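Local coordinates for protein cycloalternan-forming enzyme (Listeria monocytogenes serovar 1/2a, PDB 5F7U) that belongs to glycosyl hydrolase family 31 and holds glycans, including one set in a pocket of its TIM-barrel domain, at residues A[363-368]-A[655-660]; A[395-400]-A[449-454]; A[530-535]-A[576-581]; A[595-600]-A[627-632]. The protein carries 1 engineered substitution. All blocks are in the same frame, centred on the assembly; numbering follows the deposited sequence.

Interaction 1. Residues A[363-368]-A[655-660]; sequences WAFGLW and APIMQF
The tight part of this contact lies where W368 meets M658, Q659 and F660. W368 N donates to M658 O at 2.9 Å, nearly straight and in the carbonyl plane. W368 O in turn accepts from F660 N at 3.1 Å, with the donor almost along the C=O axis. Beside these bonds, Q659 CG meets W368 CB at 3.6 Å. The Q659 chain bends beyond CG and carries its amide away to D631 and to W630 O. On the other face, L367 CD1 crosses obliquely against M658 CG at 3.8 Å, while L367 CD2 touches the ring edge of F660. The W368 indole is fixed from its own segment. NE1 donates to A364 O at 2.9 Å; the oxygen lies in the ring plane, but the nitrogen stands above the carbonyl plane. W363 CZ3 lies 3.3 Å above the plane of one indole face, offset toward the rim.

Toward A364 and G366 the direct backbone bonding stops, and a water takes over. It donates to A364 O and G366 O and accepts from M658 N. All the touching residues are buried, so this water is probably internal. I657 CD1 still reaches F365 CE1 at 3.6 Å, and P656 O lies at the edge of that ring. R698 of helix 687-700 binds both F365 O and P656 O. The pairing is parallel and joins the first strand to the eighth, which closes the TIM barrel.

Interaction 2. Residues A[395-400]-A[449-454]; sequences TGFVLE and AGMNIV. With GLC (alpha-D-glucopyranose), chain F; GLC (alpha-D-glucopyranose), chain B.
The F397 ring has M451 SD at its edge, 4.1 Å from CD2, and L399 CD2 also lies in the ring plane at an edge. W374 meets the ring with the two planes about 20° apart, and side chains of helix 377-389 pack on it too. I453 lies alongside F397, pointing the same way, and its CD1 reaches F397 CD1 at 3.8 Å. These residues face the helices around the TIM barrel, whose second and third strands pair here in parallel. On the inner face V398 CG2 meets V454 CG2 at 3.8 Å, and both valines touch W368.

The N452 amide is a second flat group. Its ND2 donates to T395 O at 3.0 Å, nearly straight, with the oxygen in the amide plane. The same oxygen also takes a weak bond from N452 N. The firmest backbone bonds lie further on. V454 N donates to F397 O at 2.9 Å, and L399 N to V454 O at 3.0 Å, both nearly along the C=O axis. G450, with positive phi, ends helix 439-448 in a Schellman motif before the third strand starts.

E400 follows strand 396-399 and belongs to the glycan pocket. K535 forms a salt bridge with its OE2 and probably helps keep the carboxylate charged. N372 donates to OE1. The same oxygen accepts from O4 of the chain F glucopyranose at 2.7 Å.

Interaction 3. Residues A[530-535]-A[576-581]; sequences GIDGFK and SINPEA
The side chains of N578 and D532 cross obliquely, with their amide and carboxylate planes 70° apart. N578 holds CG anti to its backbone N (chi1 177°). This sends the amide toward segment 530-535, and chi2 near zero helps turn ND2 to it. ND2 donates to I531 O at 3.2 Å; the donor lies on a lone pair of that carbonyl, and the oxygen is close to the amide plane. A second bond from ND2, to D532 OD1, is weak at 3.3 Å. The two acceptors thus share one amide nitrogen.

The other end of the amide looks back at its own chain. N578 OD1 accepts from E580 N at 3.1 Å and forms an Asx turn, with the donor well above the carbonyl plane. A type I beta turn runs over the same residues, closed by A581 N to N578 O at 2.9 Å. The N578 side chain is therefore held at both ends.

D532 CG lies anti to its carbonyl carbon. A water lies 2.6 Å from D532 OD1 and within weak bonding reach of E580 O; it has more acceptors around it than protons to give. OD2 accepts from H447 NE2 and from I453 N. These donors would tend to stabilise a charged carboxylate. Along the backbone, A581 CA approaches D532 O at 3.1 Å in a CA-H...O contact. G533 follows in backbone angles where a CB would collide with the preceding carbonyl.

The contact lies at the start of TIM-barrel strand 534-536, between strands 452-457 and 584-585. Helix 555-577 ends just before N578, and the turn leads into strand 584-585; F534 meets Y570 of this helix edge-to-face.

Interaction 4. Residues A[595-600]-A[627-632]; sequences SGIYWS and YWAWDM. With GLC (alpha-D-glucopyranose), chain F.
This is a parallel strand pairing between the sixth and seventh strands of the TIM barrel. Helix 607-622 connects them in a beta-alpha-beta unit. Y598 N donates to Y627 O at 3.0 Å, nearly along the C=O axis. Y598 O accepts from A629 N at 2.8 Å. S600 N then bonds to A629 O at 3.0 Å, from above the carbonyl plane and less straight than the others.

W599 and A629 share one face of the sheet. A629 CB touches both I597 CG2 and W599 CB, 3.8 Å from the latter. Y598 and W628 lie on the other face. There the W628 indole runs beside S600, with CZ2 at 3.7 Å from S600 CB; its NE1 bonds to E255. S600 OG takes the crowded position between backbone N and carbonyl carbon and touches W630 CB. A water donates to S600 OG and accepts from D631 N, and Q603 is a further partner of the hydroxyl.

W599 belongs to the glycan pocket. Its CG is turned off the usual staggered positions (chi1 94°). The ring edge meets the chain F glucopyranose, with CZ2 at 3.4 Å from sugar O2. K535 makes a cation-pi contact with the indole. D631 lies obliquely beside the pyrrole end, with carboxylate and ring planes 31° apart, and its OD1 accepts from Q659. A second water joins the three groups: W599 NE1 donates to it at 2.9 Å, and it also bonds to D631 OD2 and sugar O3.

Overall arrangement
All four contacts belong to the same eight-stranded barrel. Interaction 1 closes the barrel, and the other three are nested inside its chain loop. Strands 367-369 and 396-399 of interactions 1 and 2 are neighbours, with L367 O 2.9 Å from T395 N. Interactions 2 and 3 meet where I453 O lies 2.8 Å from D532 N. Interactions 1 and 4 have centres about 9 Å apart, and Q659 O lies 3.1 Å from M632 N. W363 of interaction 1 reaches E580 of interaction 3 through NE1 and O, 2.9 Å apart. E400, K535 and W599, from interactions 2, 3 and 4, converge on the glycan pocket. There E400 OE2 lies 2.7 Å from K535 NZ, and K535 CE 3.4 Å from W599 CH2.

Interaction 1. Residues A[363-368]-A[655-660]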
# COMPACT_ATOMS: atom_id res chain seq x y z
N TRP A 363 12.08 -14.47 -2.16
CA TRP A 363 12.88 -13.98 -1.04
C TRP A 363 12.51 -12.59 -0.55
O TRP A 363 12.68 -12.29 0.63
CB TRP A 363 14.39 -14.06 -1.31
CG TRP A 363 14.99 -13.02 -2.23
CD1 TRP A 363 15.29 -13.17 -3.57
CD2 TRP A 363 15.42 -11.69 -1.88
NE1 TRP A 363 15.85 -12.02 -4.06
CE2 TRP A 363 15.96 -11.10 -3.05
CE3 TRP A 363 15.41 -10.95 -0.68
CZ2 TRP A 363 16.48 -9.79 -3.06
CZ3 TRP A 363 15.93 -9.64 -0.69
CH2 TRP A 363 16.46 -9.07 -1.89
N ALA A 364 11.97 -11.77 -1.44
CA ALA A 364 11.51 -10.44 -1.05
C ALA A 364 10.38 -10.49 -0.01
O ALA A 364 10.16 -9.50 0.69
CB ALA A 364 11.11 -9.64 -2.28
N PHE A 365 9.70 -11.63 0.09
CA PHE A 365 8.53 -11.80 0.97
C PHE A 365 8.80 -12.47 2.32
O PHE A 365 7.87 -12.72 3.09
CB PHE A 365 7.40 -12.46 0.18
CG PHE A 365 6.98 -11.61 -0.97
CD1 PHE A 365 6.11 -10.53 -0.76
CD2 PHE A 365 7.55 -11.79 -2.24
CE1 PHE A 365 5.78 -9.67 -1.81
CE2 PHE A 365 7.23 -10.93 -3.28
CZ PHE A 365 6.34 -9.87 -3.07
N GLY A 366 10.08 -12.75 2.59
CA GLY A 366 10.49 -13.18 3.93
C GLY A 366 10.93 -11.97 4.76
O GLY A 366 10.79 -10.81 4.33
N LEU A 367 11.49 -12.23 5.94
CA LEU A 367 11.87 -11.11 6.80
C LEU A 367 13.13 -10.41 6.28
O LEU A 367 14.11 -11.09 5.94
CB LEU A 367 12.14 -11.58 8.23
CG LEU A 367 12.71 -10.58 9.25
CD1 LEU A 367 11.72 -9.44 9.50
CD2 LEU A 367 13.04 -11.33 10.55
N TRP A 368 13.09 -9.08 6.25
CA TRP A 368 14.26 -8.25 5.98
C TRP A 368 14.85 -7.72 7.27
O TRP A 368 14.12 -7.15 8.08
CB TRP A 368 13.88 -7.04 5.14
CG TRP A 368 13.45 -7.32 3.75
CD1 TRP A 368 12.32 -7.99 3.35
CD2 TRP A 368 14.12 -6.90 2.55
NE1 TRP A 368 12.25 -8.01 1.96
CE2 TRP A 368 13.35 -7.36 1.46
CE3 TRP A 368 15.30 -6.19 2.30
CZ2 TRP A 368 13.71 -7.12 0.12
CZ3 TRP A 368 15.68 -5.96 0.94
CH2 TRP A 368 14.87 -6.42 -0.12
N ALA A 655 1.76 -8.44 6.77
CA ALA A 655 1.74 -7.32 5.83
C ALA A 655 2.53 -7.71 4.58
O ALA A 655 3.16 -8.78 4.57
CB ALA A 655 2.28 -6.05 6.49
N PRO A 656 2.44 -6.91 3.49
CA PRO A 656 3.05 -7.38 2.23
C PRO A 656 4.56 -7.65 2.35
O PRO A 656 5.02 -8.69 1.89
CB PRO A 656 2.77 -6.23 1.25
CG PRO A 656 1.50 -5.62 1.78
CD PRO A 656 1.69 -5.65 3.28
N ILE A 657 5.29 -6.74 3.00
CA ILE A 657 6.74 -6.87 3.20
C ILE A 657 7.05 -6.65 4.68
O ILE A 657 6.63 -5.64 5.27
CB ILE A 657 7.55 -5.85 2.35
CG1 ILE A 657 7.21 -5.90 0.84
CG2 ILE A 657 9.06 -5.96 2.61
CD1 ILE A 657 7.62 -7.19 0.11
N MET A 658 7.78 -7.59 5.27
CA MET A 658 8.12 -7.58 6.70
C MET A 658 9.58 -7.17 6.85
O MET A 658 10.47 -7.81 6.27
CB MET A 658 7.90 -8.97 7.31
CG MET A 658 8.03 -9.00 8.83
SD MET A 658 7.97 -10.69 9.45
CE MET A 658 7.92 -10.29 11.19
N GLN A 659 9.84 -6.10 7.62
CA GLN A 659 11.21 -5.53 7.69
C GLN A 659 11.40 -4.77 9.00
O GLN A 659 10.55 -3.93 9.35
CB GLN A 659 11.42 -4.54 6.51
CG GLN A 659 12.82 -3.89 6.41
CD GLN A 659 12.87 -2.39 6.72
OE1 GLN A 659 13.89 -1.75 6.44
NE2 GLN A 659 11.80 -1.83 7.29
N PHE A 660 12.48 -5.06 9.73
CA PHE A 660 12.88 -4.20 10.88
C PHE A 660 14.06 -3.34 10.50
O PHE A 660 14.86 -3.71 9.63
CB PHE A 660 13.10 -4.98 12.22
CG PHE A 660 14.29 -5.92 12.23
CD1 PHE A 660 15.60 -5.43 12.38
CD2 PHE A 660 14.11 -7.32 12.14
CE1 PHE A 660 16.70 -6.30 12.41
CE2 PHE A 660 15.20 -8.19 12.16
CZ PHE A 660 16.50 -7.68 12.32
O HOH W 1 8.74 -9.45 3.23

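Interaction 2. Residues A[395-400]-A[449-454]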
# COMPACT_ATOMS: atom_id res chain seq x y z
N THR A 395 15.27 -13.59 5.20
CA THR A 395 15.70 -13.76 3.80
C THR A 395 16.31 -12.51 3.18
O THR A 395 16.94 -12.59 2.13
CB THR A 395 14.54 -14.24 2.90
OG1 THR A 395 13.47 -13.29 2.97
CG2 THR A 395 14.06 -15.63 3.35
N GLY A 396 16.09 -11.35 3.81
CA GLY A 396 16.60 -10.09 3.28
C GLY A 396 17.53 -9.41 4.27
O GLY A 396 17.36 -9.53 5.48
N PHE A 397 18.52 -8.68 3.75
CA PHE A 397 19.55 -8.06 4.58
C PHE A 397 19.89 -6.71 3.94
O PHE A 397 20.08 -6.62 2.72
CB PHE A 397 20.79 -8.95 4.65
CG PHE A 397 21.74 -8.59 5.77
CD1 PHE A 397 22.63 -7.52 5.65
CD2 PHE A 397 21.78 -9.36 6.94
CE1 PHE A 397 23.49 -7.18 6.70
CE2 PHE A 397 22.65 -9.03 7.99
CZ PHE A 397 23.50 -7.95 7.87
N VAL A 398 19.92 -5.66 4.75
CA VAL A 398 20.18 -4.34 4.19
C VAL A 398 21.44 -3.79 4.84
O VAL A 398 21.60 -3.91 6.05
CB VAL A 398 19.02 -3.34 4.46
CG1 VAL A 398 19.32 -1.97 3.83
CG2 VAL A 398 17.68 -3.89 3.94
N LEU A 399 22.33 -3.19 4.03
CA LEU A 399 23.43 -2.39 4.57
C LEU A 399 23.27 -0.95 4.14
O LEU A 399 23.15 -0.67 2.95
CB LEU A 399 24.80 -2.91 4.12
CG LEU A 399 25.34 -4.13 4.87
CD1 LEU A 399 26.68 -4.46 4.25
CD2 LEU A 399 25.51 -3.81 6.35
N GLU A 400 23.31 -0.05 5.12
CA GLU A 400 23.27 1.38 4.85
C GLU A 400 24.62 2.02 5.02
O GLU A 400 25.09 2.72 4.10
CB GLU A 400 22.24 2.07 5.75
CG GLU A 400 20.82 1.59 5.48
CD GLU A 400 19.76 2.50 6.06
OE1 GLU A 400 20.02 3.16 7.10
OE2 GLU A 400 18.66 2.55 5.46
N ALA A 449 23.70 -17.88 4.70
CA ALA A 449 22.62 -17.84 5.68
C ALA A 449 21.24 -17.87 5.03
O ALA A 449 20.24 -17.84 5.74
CB ALA A 449 22.75 -16.60 6.57
N GLY A 450 21.18 -17.95 3.70
CA GLY A 450 19.90 -17.97 2.98
C GLY A 450 19.29 -16.59 2.85
O GLY A 450 18.08 -16.45 2.66
N MET A 451 20.13 -15.56 2.94
CA MET A 451 19.67 -14.18 2.81
C MET A 451 20.25 -13.52 1.56
O MET A 451 21.14 -14.07 0.91
CB MET A 451 19.99 -13.36 4.06
CG MET A 451 19.58 -14.03 5.35
SD MET A 451 19.81 -13.00 6.81
CE MET A 451 19.67 -14.29 8.05
N ASN A 452 19.72 -12.35 1.25
CA ASN A 452 20.02 -11.62 0.04
C ASN A 452 20.22 -10.19 0.48
O ASN A 452 19.48 -9.69 1.32
CB ASN A 452 18.82 -11.70 -0.90
CG ASN A 452 18.48 -13.12 -1.30
OD1 ASN A 452 18.94 -13.56 -2.32
ND2 ASN A 452 17.72 -13.84 -0.47
N ILE A 453 21.23 -9.54 -0.08
CA ILE A 453 21.67 -8.27 0.50
C ILE A 453 21.44 -7.11 -0.46
O ILE A 453 21.71 -7.23 -1.66
CB ILE A 453 23.17 -8.34 0.92
CG1 ILE A 453 23.59 -7.09 1.73
CG2 ILE A 453 24.10 -8.59 -0.28
CD1 ILE A 453 24.87 -7.31 2.53
N VAL A 454 20.94 -6.00 0.05
CA VAL A 454 20.82 -4.77 -0.75
C VAL A 454 21.67 -3.65 -0.13
O VAL A 454 21.88 -3.63 1.09
CB VAL A 454 19.34 -4.32 -0.99
CG1 VAL A 454 18.53 -5.46 -1.62
CG2 VAL A 454 18.69 -3.84 0.28
C1 GLC F . 16.86 8.02 5.33
C2 GLC F . 15.99 6.75 5.34
C3 GLC F . 16.31 5.81 6.52
C4 GLC F . 17.82 5.52 6.58
C5 GLC F . 18.65 6.80 6.39
C6 GLC F . 20.15 6.54 6.28
O2 GLC F . 14.61 7.08 5.21
O3 GLC F . 15.60 4.57 6.41
O4 GLC F . 18.15 4.91 7.84
O5 GLC F . 18.24 7.60 5.27
O6 GLC F . 20.78 7.83 6.31
C1 GLC B . 21.93 7.83 7.18
C2 GLC B . 22.52 9.24 7.27
C3 GLC B . 23.31 9.60 6.01
C4 GLC B . 24.34 8.52 5.67
C5 GLC B . 23.60 7.18 5.55
C6 GLC B . 24.48 6.00 5.14
O2 GLC B . 21.47 10.20 7.43
O3 GLC B . 23.96 10.86 6.17
O4 GLC B . 24.99 8.86 4.44
O5 GLC B . 22.94 6.88 6.79
O6 GLC B . 25.36 5.68 6.22

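Interaction 3. Residues A[530-535]-A[576-581]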
# COMPACT_ATOMS: atom_id res chain seq x y z
N GLY A 530 28.49 -9.31 -5.90
CA GLY A 530 27.32 -10.20 -5.90
C GLY A 530 26.10 -9.76 -5.10
O GLY A 530 25.35 -10.60 -4.61
N ILE A 531 25.90 -8.45 -4.98
CA ILE A 531 24.72 -7.96 -4.24
C ILE A 531 23.39 -8.28 -4.95
O ILE A 531 23.37 -8.61 -6.16
CB ILE A 531 24.83 -6.46 -3.87
CG1 ILE A 531 24.66 -5.57 -5.10
CG2 ILE A 531 26.12 -6.21 -3.09
CD1 ILE A 531 24.44 -4.08 -4.80
N ASP A 532 22.30 -8.12 -4.21
CA ASP A 532 20.97 -8.53 -4.65
C ASP A 532 20.02 -7.36 -4.81
O ASP A 532 18.81 -7.54 -4.84
CB ASP A 532 20.42 -9.57 -3.66
CG ASP A 532 21.35 -10.75 -3.53
OD1 ASP A 532 21.41 -11.53 -4.49
OD2 ASP A 532 22.07 -10.87 -2.51
N GLY A 533 20.57 -6.15 -4.92
CA GLY A 533 19.73 -5.00 -5.23
C GLY A 533 20.15 -3.79 -4.42
O GLY A 533 21.19 -3.79 -3.77
N PHE A 534 19.33 -2.76 -4.49
CA PHE A 534 19.64 -1.48 -3.86
C PHE A 534 18.47 -0.95 -3.06
O PHE A 534 17.30 -1.09 -3.47
CB PHE A 534 19.97 -0.44 -4.93
CG PHE A 534 21.18 -0.77 -5.76
CD1 PHE A 534 22.45 -0.59 -5.25
CD2 PHE A 534 21.03 -1.29 -7.06
CE1 PHE A 534 23.59 -0.89 -6.03
CE2 PHE A 534 22.15 -1.61 -7.84
CZ PHE A 534 23.43 -1.39 -7.32
N LYS A 535 18.80 -0.32 -1.94
CA LYS A 535 17.83 0.49 -1.21
C LYS A 535 17.99 1.92 -1.69
O LYS A 535 18.85 2.67 -1.20
CB LYS A 535 18.00 0.36 0.32
CG LYS A 535 17.00 1.24 1.12
CD LYS A 535 17.15 0.99 2.63
CE LYS A 535 16.09 1.80 3.39
NZ LYS A 535 16.18 1.60 4.88
N SER A 576 19.00 -6.39 -14.77
CA SER A 576 19.71 -6.71 -16.02
C SER A 576 20.93 -7.60 -15.77
O SER A 576 21.29 -8.42 -16.62
CB SER A 576 20.07 -5.43 -16.80
OG SER A 576 21.27 -4.80 -16.36
N ILE A 577 21.53 -7.45 -14.59
CA ILE A 577 22.70 -8.23 -14.18
C ILE A 577 22.30 -9.44 -13.32
O ILE A 577 22.80 -10.56 -13.53
CB ILE A 577 23.76 -7.34 -13.49
CG1 ILE A 577 24.34 -6.36 -14.52
CG2 ILE A 577 24.89 -8.19 -12.90
CD1 ILE A 577 25.02 -5.12 -13.96
N ASN A 578 21.42 -9.21 -12.36
CA ASN A 578 20.97 -10.23 -11.43
C ASN A 578 19.44 -10.30 -11.48
O ASN A 578 18.78 -9.46 -10.86
CB ASN A 578 21.46 -9.87 -10.01
CG ASN A 578 20.98 -10.85 -8.94
OD1 ASN A 578 20.25 -11.80 -9.21
ND2 ASN A 578 21.38 -10.59 -7.70
N PRO A 579 18.89 -11.29 -12.22
CA PRO A 579 17.43 -11.36 -12.39
C PRO A 579 16.63 -11.43 -11.07
O PRO A 579 15.43 -11.13 -11.08
CB PRO A 579 17.23 -12.64 -13.20
CG PRO A 579 18.50 -12.83 -13.95
CD PRO A 579 19.60 -12.28 -13.07
N GLU A 580 17.29 -11.79 -9.96
CA GLU A 580 16.66 -11.89 -8.64
C GLU A 580 16.85 -10.64 -7.77
O GLU A 580 16.55 -10.68 -6.57
CB GLU A 580 17.21 -13.10 -7.88
CG GLU A 580 16.84 -14.46 -8.46
CD GLU A 580 15.75 -15.13 -7.65
OE1 GLU A 580 16.03 -15.58 -6.49
OE2 GLU A 580 14.61 -15.22 -8.17
N ALA A 581 17.34 -9.56 -8.37
CA ALA A 581 17.60 -8.31 -7.64
C ALA A 581 16.31 -7.58 -7.33
O ALA A 581 15.38 -7.57 -8.14
CB ALA A 581 18.54 -7.41 -8.42
O HOH W 2 19.08 -12.09 -5.60

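Interaction 4. Residues A[595-600]-A[627-632]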
# COMPACT_ATOMS: atom_id res chain seq x y z
N SER A 595 8.43 -0.92 -10.07
CA SER A 595 9.85 -1.00 -9.69
C SER A 595 10.13 -1.28 -8.20
O SER A 595 10.80 -0.49 -7.54
CB SER A 595 10.58 0.28 -10.17
OG SER A 595 10.43 0.43 -11.59
N GLY A 596 9.62 -2.40 -7.69
CA GLY A 596 10.08 -2.93 -6.39
C GLY A 596 9.27 -2.54 -5.17
O GLY A 596 8.08 -2.20 -5.28
N ILE A 597 9.90 -2.64 -4.01
CA ILE A 597 9.23 -2.46 -2.71
C ILE A 597 9.21 -0.98 -2.34
O ILE A 597 10.18 -0.26 -2.65
CB ILE A 597 9.97 -3.26 -1.59
CG1 ILE A 597 9.80 -4.75 -1.85
CG2 ILE A 597 9.45 -2.90 -0.19
CD1 ILE A 597 10.79 -5.63 -1.11
N TYR A 598 8.13 -0.53 -1.70
CA TYR A 598 8.11 0.84 -1.11
C TYR A 598 7.89 0.73 0.37
O TYR A 598 6.98 0.00 0.79
CB TYR A 598 7.02 1.74 -1.78
CG TYR A 598 7.45 2.02 -3.19
CD1 TYR A 598 7.24 1.05 -4.19
CD2 TYR A 598 8.19 3.17 -3.52
CE1 TYR A 598 7.71 1.25 -5.49
CE2 TYR A 598 8.67 3.36 -4.82
CZ TYR A 598 8.43 2.40 -5.79
OH TYR A 598 8.89 2.60 -7.08
N TRP A 599 8.75 1.39 1.17
CA TRP A 599 8.50 1.45 2.63
C TRP A 599 8.03 2.82 3.06
O TRP A 599 8.28 3.80 2.37
CB TRP A 599 9.71 0.95 3.45
CG TRP A 599 10.67 2.01 3.91
CD1 TRP A 599 10.73 2.56 5.15
CD2 TRP A 599 11.73 2.62 3.14
NE1 TRP A 599 11.76 3.47 5.21
CE2 TRP A 599 12.39 3.54 4.00
CE3 TRP A 599 12.20 2.47 1.83
CZ2 TRP A 599 13.48 4.33 3.59
CZ3 TRP A 599 13.30 3.23 1.41
CH2 TRP A 599 13.92 4.18 2.29
N SER A 600 7.32 2.87 4.19
CA SER A 600 6.61 4.08 4.63
C SER A 600 7.49 5.18 5.24
O SER A 600 6.99 6.19 5.73
CB SER A 600 5.48 3.67 5.58
OG SER A 600 6.02 3.21 6.81
N TYR A 627 3.40 -3.88 -2.98
CA TYR A 627 4.57 -4.44 -2.28
C TYR A 627 5.11 -3.40 -1.33
O TYR A 627 6.12 -2.72 -1.60
CB TYR A 627 5.65 -4.89 -3.26
CG TYR A 627 5.24 -6.00 -4.22
CD1 TYR A 627 4.05 -6.76 -4.04
CD2 TYR A 627 6.04 -6.29 -5.33
CE1 TYR A 627 3.71 -7.77 -4.95
CE2 TYR A 627 5.72 -7.29 -6.23
CZ TYR A 627 4.56 -8.03 -6.04
OH TYR A 627 4.25 -9.01 -6.98
N TRP A 628 4.39 -3.25 -0.22
CA TRP A 628 4.59 -2.16 0.72
C TRP A 628 5.17 -2.69 2.04
O TRP A 628 4.72 -3.72 2.55
CB TRP A 628 3.26 -1.42 0.93
CG TRP A 628 3.29 -0.35 2.00
CD1 TRP A 628 3.51 0.99 1.82
CD2 TRP A 628 3.06 -0.54 3.40
NE1 TRP A 628 3.46 1.65 3.02
CE2 TRP A 628 3.19 0.73 4.01
CE3 TRP A 628 2.76 -1.66 4.20
CZ2 TRP A 628 3.00 0.93 5.38
CZ3 TRP A 628 2.62 -1.48 5.58
CH2 TRP A 628 2.71 -0.19 6.15
N ALA A 629 6.14 -1.94 2.58
CA ALA A 629 6.79 -2.25 3.85
C ALA A 629 6.68 -1.08 4.80
O ALA A 629 6.40 0.04 4.39
CB ALA A 629 8.26 -2.55 3.63
N TRP A 630 7.01 -1.35 6.06
CA TRP A 630 7.25 -0.29 7.04
C TRP A 630 8.35 -0.76 7.97
O TRP A 630 8.64 -1.96 8.02
CB TRP A 630 5.95 0.06 7.80
CG TRP A 630 5.42 -1.04 8.71
CD1 TRP A 630 5.06 -2.33 8.33
CD2 TRP A 630 5.16 -0.95 10.11
NE1 TRP A 630 4.62 -3.04 9.43
CE2 TRP A 630 4.65 -2.22 10.53
CE3 TRP A 630 5.28 0.07 11.05
CZ2 TRP A 630 4.30 -2.49 11.87
CZ3 TRP A 630 4.91 -0.19 12.40
CH2 TRP A 630 4.43 -1.47 12.79
N ASP A 631 8.98 0.18 8.68
CA ASP A 631 9.94 -0.18 9.73
C ASP A 631 9.12 -0.64 10.94
O ASP A 631 8.57 0.19 11.65
CB ASP A 631 10.80 1.04 10.13
CG ASP A 631 11.56 1.67 8.95
OD1 ASP A 631 11.85 1.00 7.95
OD2 ASP A 631 11.89 2.88 9.04
N MET A 632 9.01 -1.96 11.16
CA MET A 632 8.11 -2.46 12.21
C MET A 632 8.50 -1.87 13.57
O MET A 632 9.68 -1.86 13.93
CB MET A 632 8.04 -4.00 12.23
CG MET A 632 9.38 -4.71 12.35
SD MET A 632 9.14 -6.38 13.01
CE MET A 632 9.07 -5.95 14.74
C1 GLC F . 16.86 8.02 5.33
C2 GLC F . 15.99 6.75 5.34
C3 GLC F . 16.31 5.81 6.52
C4 GLC F . 17.82 5.52 6.58
C5 GLC F . 18.65 6.80 6.39
C6 GLC F . 20.15 6.54 6.28
O2 GLC F . 14.61 7.08 5.21
O3 GLC F . 15.60 4.57 6.41
O4 GLC F . 18.15 4.91 7.84
O5 GLC F . 18.24 7.60 5.27
O6 GLC F . 20.78 7.83 6.31
O HOH W 3 13.21 4.66 7.45
O HOH W 4 8.43 2.88 8.11